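Local coordinates for protein mini spindles (Drosophila melanogaster, PDB 5VJC) that probably binds tubulin through this HEAT-repeat TOG domain and so promotes microtubule dynamics and formation of the mitotic spindle, at residues K83-V86 with C87-L91; A49-N52 with K53-A57; V170-F173 with G174-E178; H140-L143 with K144-D147. One frame throughout, in Å; residues are numbered along the deposited sequence.

Interaction 1. Residues K83-V86 with C87-L91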
loop_
_atom_site.group_PDB
_atom_site.type_symbol
_atom_site.label_atom_id
_atom_site.label_comp_id
_atom_site.label_asym_id
_atom_site.label_seq_id
_atom_site.Cartn_x
_atom_site.Cartn_y
_atom_site.Cartn_z
ATOM N N LYS A 83 -6.454 9.549 -19.887
ATOM C CA LYS A 83 -5.269 9.157 -20.646
ATOM C C LYS A 83 -4.024 9.814 -20.034
ATOM O O LYS A 83 -3.015 9.153 -19.757
ATOM C CB LYS A 83 -5.417 9.546 -22.123
ATOM C CG LYS A 83 -4.437 8.864 -23.076
ATOM C CD LYS A 83 -3.849 7.567 -22.503
ATOM C CE LYS A 83 -2.993 6.837 -23.543
ATOM N NZ LYS A 83 -2.254 5.683 -22.948
ATOM N N ALA A 84 -4.121 11.112 -19.794
ATOM C CA ALA A 84 -3.022 11.868 -19.205
ATOM C C ALA A 84 -2.664 11.352 -17.798
ATOM O O ALA A 84 -1.488 11.176 -17.480
ATOM C CB ALA A 84 -3.370 13.351 -19.168
ATOM N N LEU A 85 -3.678 11.087 -16.975
ATOM C CA LEU A 85 -3.445 10.495 -15.653
ATOM C C LEU A 85 -2.590 9.238 -15.803
ATOM O O LEU A 85 -1.540 9.136 -15.175
ATOM C CB LEU A 85 -4.770 10.176 -14.929
ATOM C CG LEU A 85 -4.643 9.760 -13.450
ATOM C CD1 LEU A 85 -4.253 8.296 -13.291
ATOM C CD2 LEU A 85 -3.621 10.649 -12.784
ATOM N N VAL A 86 -3.010 8.307 -16.654
ATOM C CA VAL A 86 -2.248 7.071 -16.859
ATOM C C VAL A 86 -0.807 7.314 -17.334
ATOM O O VAL A 86 0.136 6.675 -16.847
ATOM C CB VAL A 86 -2.958 6.133 -17.865
ATOM C CG1 VAL A 86 -2.082 4.917 -18.190
ATOM C CG2 VAL A 86 -4.312 5.687 -17.292
ATOM N N CYS A 87 -0.640 8.227 -18.285
ATOM C CA CYS A 87 0.685 8.644 -18.740
ATOM C C CYS A 87 1.574 9.195 -17.608
ATOM O O CYS A 87 2.812 9.115 -17.674
ATOM C CB CYS A 87 0.543 9.696 -19.852
ATOM S SG CYS A 87 -0.142 9.027 -21.386
ATOM N N ASN A 88 0.953 9.770 -16.581
ATOM C CA ASN A 88 1.718 10.338 -15.484
ATOM C C ASN A 88 1.480 9.601 -14.152
ATOM O O ASN A 88 1.835 10.098 -13.092
ATOM C CB ASN A 88 1.390 11.825 -15.339
ATOM C CG ASN A 88 1.832 12.639 -16.546
ATOM O OD1 ASN A 88 2.943 13.144 -16.573
ATOM N ND2 ASN A 88 0.961 12.761 -17.547
ATOM N N LEU A 89 0.914 8.401 -14.226
ATOM C CA LEU A 89 0.519 7.676 -13.015
ATOM C C LEU A 89 1.643 7.528 -11.997
ATOM O O LEU A 89 1.435 7.713 -10.792
ATOM C CB LEU A 89 -0.006 6.275 -13.379
ATOM C CG LEU A 89 -0.433 5.386 -12.198
ATOM C CD1 LEU A 89 -1.598 6.014 -11.385
ATOM C CD2 LEU A 89 -0.786 3.949 -12.687
ATOM N N ASP A 90 2.824 7.162 -12.490
ATOM C CA ASP A 90 3.972 6.906 -11.626
ATOM C C ASP A 90 4.355 8.160 -10.822
ATOM O O ASP A 90 4.670 8.068 -9.620
ATOM C CB ASP A 90 5.164 6.377 -12.461
ATOM C CG ASP A 90 5.645 7.377 -13.534
ATOM O OD1 ASP A 90 4.805 7.893 -14.305
ATOM O OD2 ASP A 90 6.873 7.644 -13.597
ATOM N N LEU A 91 4.287 9.332 -11.458
ATOM C CA LEU A 91 4.582 10.599 -10.784
ATOM C C LEU A 91 3.529 10.909 -9.717
ATOM O O LEU A 91 3.850 11.383 -8.628
ATOM C CB LEU A 91 4.631 11.761 -11.793
ATOM C CG LEU A 91 5.638 11.560 -12.937
ATOM C CD1 LEU A 91 5.501 12.664 -14.010
ATOM C CD2 LEU A 91 7.022 11.565 -12.325
#

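Interaction 2. Residues A49-N52 with K53-A57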
loop_
_atom_site.group_PDB
_atom_site.type_symbol
_atom_site.label_atom_id
_atom_site.label_comp_id
_atom_site.label_asym_id
_atom_site.label_seq_id
_atom_site.Cartn_x
_atom_site.Cartn_y
_atom_site.Cartn_z
ATOM N N ALA A 49 8.371 16.142 -17.498
ATOM C CA ALA A 49 7.144 15.563 -18.051
ATOM C C ALA A 49 6.092 16.606 -18.474
ATOM O O ALA A 49 5.010 16.238 -18.902
ATOM C CB ALA A 49 6.527 14.578 -17.034
ATOM N N ASN A 50 6.415 17.898 -18.387
ATOM C CA ASN A 50 5.443 18.958 -18.702
ATOM C C ASN A 50 4.192 18.939 -17.817
ATOM O O ASN A 50 3.102 19.336 -18.240
ATOM C CB ASN A 50 5.010 18.894 -20.170
ATOM C CG ASN A 50 6.140 19.249 -21.128
ATOM O OD1 ASN A 50 6.956 20.133 -20.854
ATOM N ND2 ASN A 50 6.200 18.547 -22.246
ATOM N N VAL A 51 4.338 18.469 -16.589
ATOM C CA VAL A 51 3.269 18.676 -15.611
ATOM C C VAL A 51 3.102 20.195 -15.440
ATOM O O VAL A 51 4.096 20.912 -15.350
ATOM C CB VAL A 51 3.589 17.997 -14.265
ATOM C CG1 VAL A 51 2.604 18.430 -13.189
ATOM C CG2 VAL A 51 3.568 16.469 -14.450
ATOM N N ASN A 52 1.860 20.673 -15.457
ATOM C CA ASN A 52 1.557 22.087 -15.225
ATOM C C ASN A 52 2.447 22.683 -14.139
ATOM O O ASN A 52 2.539 22.138 -13.044
ATOM C CB ASN A 52 0.084 22.249 -14.841
ATOM C CG ASN A 52 -0.311 23.704 -14.641
ATOM O OD1 ASN A 52 0.072 24.336 -13.655
ATOM N ND2 ASN A 52 -1.092 24.236 -15.573
ATOM N N LYS A 53 3.125 23.790 -14.435
ATOM C CA LYS A 53 4.108 24.290 -13.481
ATOM C C LYS A 53 3.483 24.929 -12.239
ATOM O O LYS A 53 4.116 24.954 -11.183
ATOM C CB LYS A 53 5.066 25.265 -14.168
ATOM C CG LYS A 53 6.143 24.531 -14.994
ATOM C CD LYS A 53 6.228 25.039 -16.419
ATOM C CE LYS A 53 7.090 24.111 -17.290
ATOM N NZ LYS A 53 8.449 24.015 -16.693
ATOM N N ALA A 54 2.253 25.424 -12.338
ATOM C CA ALA A 54 1.592 25.926 -11.129
ATOM C C ALA A 54 1.246 24.748 -10.200
ATOM O O ALA A 54 1.360 24.852 -8.975
ATOM C CB ALA A 54 0.341 26.723 -11.480
ATOM N N LEU A 55 0.841 23.633 -10.803
ATOM C CA LEU A 55 0.499 22.433 -10.050
ATOM C C LEU A 55 1.727 21.933 -9.307
ATOM O O LEU A 55 1.664 21.655 -8.109
ATOM C CB LEU A 55 -0.036 21.354 -10.973
ATOM C CG LEU A 55 -0.662 20.135 -10.302
ATOM C CD1 LEU A 55 -1.992 20.519 -9.630
ATOM C CD2 LEU A 55 -0.852 19.025 -11.316
ATOM N N ILE A 56 2.848 21.837 -10.023
ATOM C CA ILE A 56 4.130 21.493 -9.409
ATOM C C ILE A 56 4.429 22.389 -8.202
ATOM O O ILE A 56 4.815 21.899 -7.135
ATOM C CB ILE A 56 5.299 21.598 -10.427
ATOM C CG1 ILE A 56 5.176 20.522 -11.513
ATOM C CG2 ILE A 56 6.649 21.479 -9.722
ATOM C CD1 ILE A 56 6.266 20.609 -12.601
ATOM N N ALA A 57 4.258 23.703 -8.373
ATOM C CA ALA A 57 4.491 24.646 -7.282
ATOM C C ALA A 57 3.660 24.289 -6.042
ATOM O O ALA A 57 4.189 24.254 -4.927
ATOM C CB ALA A 57 4.190 26.086 -7.736
#

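Interaction 3. Residues V170-F173 with G174-E178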
loop_
_atom_site.group_PDB
_atom_site.type_symbol
_atom_site.label_atom_id
_atom_site.label_comp_id
_atom_site.label_asym_id
_atom_site.label_seq_id
_atom_site.Cartn_x
_atom_site.Cartn_y
_atom_site.Cartn_z
ATOM N N VAL A 170 0.528 -11.860 -5.129
ATOM C CA VAL A 170 1.608 -12.451 -4.339
ATOM C C VAL A 170 2.572 -11.347 -3.838
ATOM O O VAL A 170 3.024 -11.376 -2.686
ATOM C CB VAL A 170 2.374 -13.536 -5.127
ATOM C CG1 VAL A 170 3.718 -13.822 -4.497
ATOM C CG2 VAL A 170 1.549 -14.816 -5.228
ATOM N N LYS A 171 2.826 -10.340 -4.670
ATOM C CA LYS A 171 3.702 -9.239 -4.256
ATOM C C LYS A 171 3.060 -8.408 -3.144
ATOM O O LYS A 171 3.728 -8.033 -2.190
ATOM C CB LYS A 171 4.059 -8.355 -5.444
ATOM C CG LYS A 171 4.893 -9.074 -6.491
ATOM C CD LYS A 171 5.370 -8.131 -7.572
ATOM C CE LYS A 171 6.421 -8.808 -8.459
ATOM N NZ LYS A 171 7.604 -9.226 -7.645
ATOM N N VAL A 172 1.759 -8.147 -3.249
ATOM C CA VAL A 172 1.050 -7.417 -2.198
ATOM C C VAL A 172 1.083 -8.193 -0.885
ATOM O O VAL A 172 1.325 -7.610 0.190
ATOM C CB VAL A 172 -0.402 -7.120 -2.601
ATOM C CG1 VAL A 172 -1.169 -6.477 -1.430
ATOM C CG2 VAL A 172 -0.419 -6.197 -3.827
ATOM N N PHE A 173 0.857 -9.505 -0.970
ATOM C CA PHE A 173 0.944 -10.362 0.203
ATOM C C PHE A 173 2.293 -10.158 0.892
ATOM O O PHE A 173 2.337 -9.980 2.111
ATOM C CB PHE A 173 0.746 -11.845 -0.151
ATOM C CG PHE A 173 0.723 -12.759 1.058
ATOM C CD1 PHE A 173 -0.466 -13.019 1.725
ATOM C CD2 PHE A 173 1.884 -13.347 1.522
ATOM C CE1 PHE A 173 -0.494 -13.861 2.827
ATOM C CE2 PHE A 173 1.864 -14.166 2.638
ATOM C CZ PHE A 173 0.685 -14.420 3.287
ATOM N N GLY A 174 3.369 -10.191 0.102
ATOM C CA GLY A 174 4.715 -9.918 0.576
ATOM C C GLY A 174 4.862 -8.573 1.282
ATOM O O GLY A 174 5.452 -8.507 2.355
ATOM N N TYR A 175 4.342 -7.500 0.690
ATOM C CA TYR A 175 4.406 -6.176 1.343
ATOM C C TYR A 175 3.621 -6.108 2.654
ATOM O O TYR A 175 4.051 -5.475 3.621
ATOM C CB TYR A 175 3.900 -5.096 0.395
ATOM C CG TYR A 175 4.875 -4.786 -0.723
ATOM C CD1 TYR A 175 6.177 -4.381 -0.439
ATOM C CD2 TYR A 175 4.495 -4.882 -2.048
ATOM C CE1 TYR A 175 7.087 -4.090 -1.460
ATOM C CE2 TYR A 175 5.389 -4.590 -3.075
ATOM C CZ TYR A 175 6.686 -4.194 -2.768
ATOM O OH TYR A 175 7.580 -3.892 -3.768
ATOM N N VAL A 176 2.467 -6.765 2.696
ATOM C CA VAL A 176 1.707 -6.833 3.930
ATOM C C VAL A 176 2.473 -7.583 5.006
ATOM O O VAL A 176 2.499 -7.137 6.170
ATOM C CB VAL A 176 0.335 -7.506 3.730
ATOM C CG1 VAL A 176 -0.377 -7.632 5.104
ATOM C CG2 VAL A 176 -0.492 -6.661 2.778
ATOM N N MET A 177 3.088 -8.707 4.616
ATOM C CA MET A 177 3.950 -9.486 5.516
ATOM C C MET A 177 5.031 -8.614 6.215
ATOM O O MET A 177 5.371 -8.847 7.379
ATOM C CB MET A 177 4.639 -10.632 4.752
ATOM C CG MET A 177 3.754 -11.867 4.487
ATOM S SD MET A 177 3.124 -12.662 6.008
ATOM C CE MET A 177 4.646 -13.257 6.739
ATOM N N GLU A 178 5.561 -7.620 5.506
ATOM C CA GLU A 178 6.617 -6.759 6.074
ATOM C C GLU A 178 6.094 -5.975 7.246
ATOM O O GLU A 178 6.849 -5.629 8.156
ATOM C CB GLU A 178 7.173 -5.790 5.030
ATOM C CG GLU A 178 8.021 -6.448 3.973
ATOM C CD GLU A 178 9.160 -7.262 4.578
ATOM O OE1 GLU A 178 9.921 -6.709 5.407
ATOM O OE2 GLU A 178 9.279 -8.465 4.241
#

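Interaction 4. Residues H140-L143 with K144-D147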
loop_
_atom_site.group_PDB
_atom_site.type_symbol
_atom_site.label_atom_id
_atom_site.label_comp_id
_atom_site.label_asym_id
_atom_site.label_seq_id
_atom_site.Cartn_x
_atom_site.Cartn_y
_atom_site.Cartn_z
ATOM N N HIS A 140 4.453 2.146 1.014
ATOM C CA HIS A 140 4.162 3.415 1.629
ATOM C C HIS A 140 2.692 3.531 1.953
ATOM O O HIS A 140 2.324 4.071 3.006
ATOM C CB HIS A 140 4.611 4.564 0.720
ATOM C CG HIS A 140 6.056 4.491 0.358
ATOM N ND1 HIS A 140 7.059 4.785 1.256
ATOM C CD2 HIS A 140 6.668 4.108 -0.788
ATOM C CE1 HIS A 140 8.231 4.615 0.666
ATOM N NE2 HIS A 140 8.023 4.203 -0.574
ATOM N N LEU A 141 1.851 3.044 1.045
ATOM C CA LEU A 141 0.425 2.989 1.326
ATOM C C LEU A 141 0.167 2.134 2.566
ATOM O O LEU A 141 -0.548 2.547 3.465
ATOM C CB LEU A 141 -0.336 2.423 0.130
ATOM C CG LEU A 141 -1.782 1.984 0.306
ATOM C CD1 LEU A 141 -2.688 3.208 0.466
ATOM C CD2 LEU A 141 -2.221 1.070 -0.922
ATOM N N LEU A 142 0.785 0.955 2.611
ATOM C CA LEU A 142 0.558 0.019 3.709
ATOM C C LEU A 142 0.942 0.581 5.074
ATOM O O LEU A 142 0.365 0.182 6.087
ATOM C CB LEU A 142 1.312 -1.281 3.464
ATOM C CG LEU A 142 0.484 -2.324 2.717
ATOM C CD1 LEU A 142 1.406 -3.342 2.079
ATOM C CD2 LEU A 142 -0.479 -3.014 3.688
ATOM N N LEU A 143 1.912 1.495 5.095
ATOM C CA LEU A 143 2.306 2.193 6.316
ATOM C C LEU A 143 1.142 2.844 7.030
ATOM O O LEU A 143 1.164 2.977 8.242
ATOM C CB LEU A 143 3.358 3.268 6.020
ATOM C CG LEU A 143 4.797 2.762 5.903
ATOM C CD1 LEU A 143 5.724 3.954 5.750
ATOM C CD2 LEU A 143 5.205 1.912 7.119
ATOM N N LYS A 144 0.134 3.263 6.273
ATOM C CA LYS A 144 -1.015 3.930 6.861
ATOM C C LYS A 144 -2.140 2.960 7.284
ATOM O O LYS A 144 -3.156 3.396 7.824
ATOM C CB LYS A 144 -1.580 4.962 5.884
ATOM C CG LYS A 144 -0.571 5.937 5.291
ATOM C CD LYS A 144 0.527 6.345 6.271
ATOM C CE LYS A 144 0.085 7.410 7.222
ATOM N NZ LYS A 144 1.277 7.915 7.977
ATOM N N ILE A 145 -1.979 1.663 7.055
ATOM C CA ILE A 145 -3.107 0.762 7.327
ATOM C C ILE A 145 -3.347 0.667 8.838
ATOM O O ILE A 145 -4.440 0.310 9.285
ATOM C CB ILE A 145 -2.914 -0.649 6.748
ATOM C CG1 ILE A 145 -4.280 -1.321 6.542
ATOM C CG2 ILE A 145 -2.012 -1.504 7.646
ATOM C CD1 ILE A 145 -4.212 -2.689 5.884
ATOM N N GLY A 146 -2.342 1.048 9.617
ATOM C CA GLY A 146 -2.474 1.040 11.059
ATOM C C GLY A 146 -2.692 2.421 11.646
ATOM O O GLY A 146 -2.481 2.621 12.838
ATOM N N ASP A 147 -3.107 3.378 10.818
ATOM C CA ASP A 147 -3.304 4.758 11.290
ATOM C C ASP A 147 -4.262 4.820 12.497
ATOM O O ASP A 147 -5.182 4.009 12.587
ATOM C CB ASP A 147 -3.848 5.619 10.153
ATOM C CG ASP A 147 -3.641 7.106 10.391
ATOM O OD1 ASP A 147 -4.585 7.775 10.868
ATOM O OD2 ASP A 147 -2.531 7.593 10.108
#

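Interaction 1. Residues K83-V86 with C87-L91
N88 folds back onto A84 at the break between helices 82-87 and 89-99 of the TOG domain's HEAT-repeat array, where it leaves helical geometry at the end of the first helix and stands at the N-cap position of the second, though its side chain makes no capping bond there, turning back to A84 instead. Its CB lies 3.6 Å from A84 O. With the first torsion at -65°, CG sits beside the backbone N and anti to the carbonyl carbon, 3.7 Å from A84 O, which brings the amide back along the first helix. ND2 gives A84 O a nearly straight hydrogen bond of 2.9 Å, with the oxygen almost in the plane of the amide. The same carbonyl also accepts from N88 N, so main chain and side chain grip one acceptor together; N88 ND2 has a second acceptor in C9 O. A leucine here would probably leave A84 O with the backbone donor alone and C9 O without its amide partner. C87 N still closes a regular helical bond to K83 O. L85 and L89 both pack on V118 of helix 105-124. Between those two leucines, one methyl from each makes the contact, L85 CD1 lying 4.0 Å from L89 CD1.

Interaction 2. Residues A49-N52 with K53-A57
From V51 to N52 the backbone runs extended, then turns into helix 53-59 at K53, and the first full helical bond runs from I56 N to N52 O at 3.1 Å. N52 is the N-cap. Its CG stands anti to the backbone N (chi1 -178°), which swings OD1 over the open first turn. There OD1 accepts from L55 N at 3.0 Å, the donor tilted modestly from the plane of the side-chain carbonyl, and more weakly from A54 N, whose hydrogen points well off the line. N-H groups that have no carbonyl before them in the helix are thus answered by one side-chain oxygen, while ND2 at the other end of the amide bonds to S5 O. Putting a valine in its place would probably leave L55 N and A54 N without this acceptor and S5 O without its donor.

V51 supplies the apolar half of the contact. Its CG1 branch meets two side chains of the first turn, I56 CG1 at 3.7 Å and L55 CD2 at 4.0 Å. I56 extends toward the start of the cap, its CD1 coming 3.5 Å from V51 O. Just upstream, N50 takes positive phi in the Schellman motif that ends helix 36-48, so one helix is closed and the next opened within a few residues. I56 packs against R43, M46 and M47 of helix 36-48, and L55 against V70 and Q73 of helix 64-77, so the turn joins both helices.

Interaction 3. Residues V170-F173 with G174-E178
F173 and M177, one helical turn apart, lie side by side and point the same way from helix 169-178. M177 CG touches the ring at CE2, 3.5 Å away, and SD follows 4.6 Å from the ring centroid in an oblique Met-aromatic contact. The methionine chain reaches this position by bending at chi2 (-60°) and again at chi3, which folds it along the phenyl ring. Beneath the pair, M177 N bonds to F173 O at 2.9 Å, and M177 CG also rests 3.3 Å from that same oxygen.

On another side of the helix, Y175 lays its ring obliquely over the preceding turn, with CD2 3.2 Å from K171 O, the carbonyl to which Y175 N is bonded. The phenol oxygen is held by S135 OG. V176 brings CG2 to 3.3 Å from V172 O, the acceptor of its own N-H. G174 N to V170 O completes a regular run of four i to i+4 bonds. Outside this shell, L195 of helix 185-202 packs on both F173 and M177, joined by A211 of helix 209-217. Y175 turns to V138, P139 and L142 of helix 131-142, so helix 169-178 is wedged among three neighbours of the HEAT-repeat array.

Interaction 4. Residues H140-L143 with K144-D147
K144 turns its chain back over L143 after helix 131-142, in two overlapping type I beta turns, L142 to I145 and K144 to D147. Its N-H bonds to L141 O at 3.0 Å, and its CB lies 3.6 Å from that oxygen. Bends at chi2 (-36°) and chi3 (-80°) curl the aliphatic part, so that CD passes 3.6 Å from L143 C, and the amine beyond it bonds to F100 O.

I145 comes next. Its N-H closes the first turn on L142 O at 2.9 Å. CG2 occupies the crowded position between the backbone N and the carbonyl carbon and rests 3.3 Å from L142 O. The other branch carries CD1 to a looser apolar contact with L142 CD2, at 4.3 Å.

G146 carries the chain through the second turn and offers its carbonyl to R186. D147 closes that turn with its N-H on K144 O at 3.0 Å, after which its OD1 accepts from K149 N just ahead of helix 150-166. Q187 of helix 185-202 reaches L142 O, where I145 N also bonds. I145 packs on C191 and E190 of that helix and on V156 of helix 150-166, while L141 touches V159 of helix 150-166 and L112 of helix 105-124.

In the fold
All four contacts are local, and they fall into two touching pairs along the elongated helical array. Interactions 1 and 2, centres 13 Å apart, meet near the N-terminal end: L91 CD1 lies 3.7 Å from A49 CB, and N88 OD1 lies 4.0 Å from V51 CG2, so the helix break at N88 packs on the loop that ends in the N52 cap. Interactions 3 and 4, also 13 Å apart, join where L142 CD1 comes 3.5 Å from Y175 CB. Between the pairs there is no touch; interactions 2 and 3 are the farthest apart, with centres about 33 Å from each other. No ligand is bound here, and the tubulin-binding surface cannot be placed from these contacts.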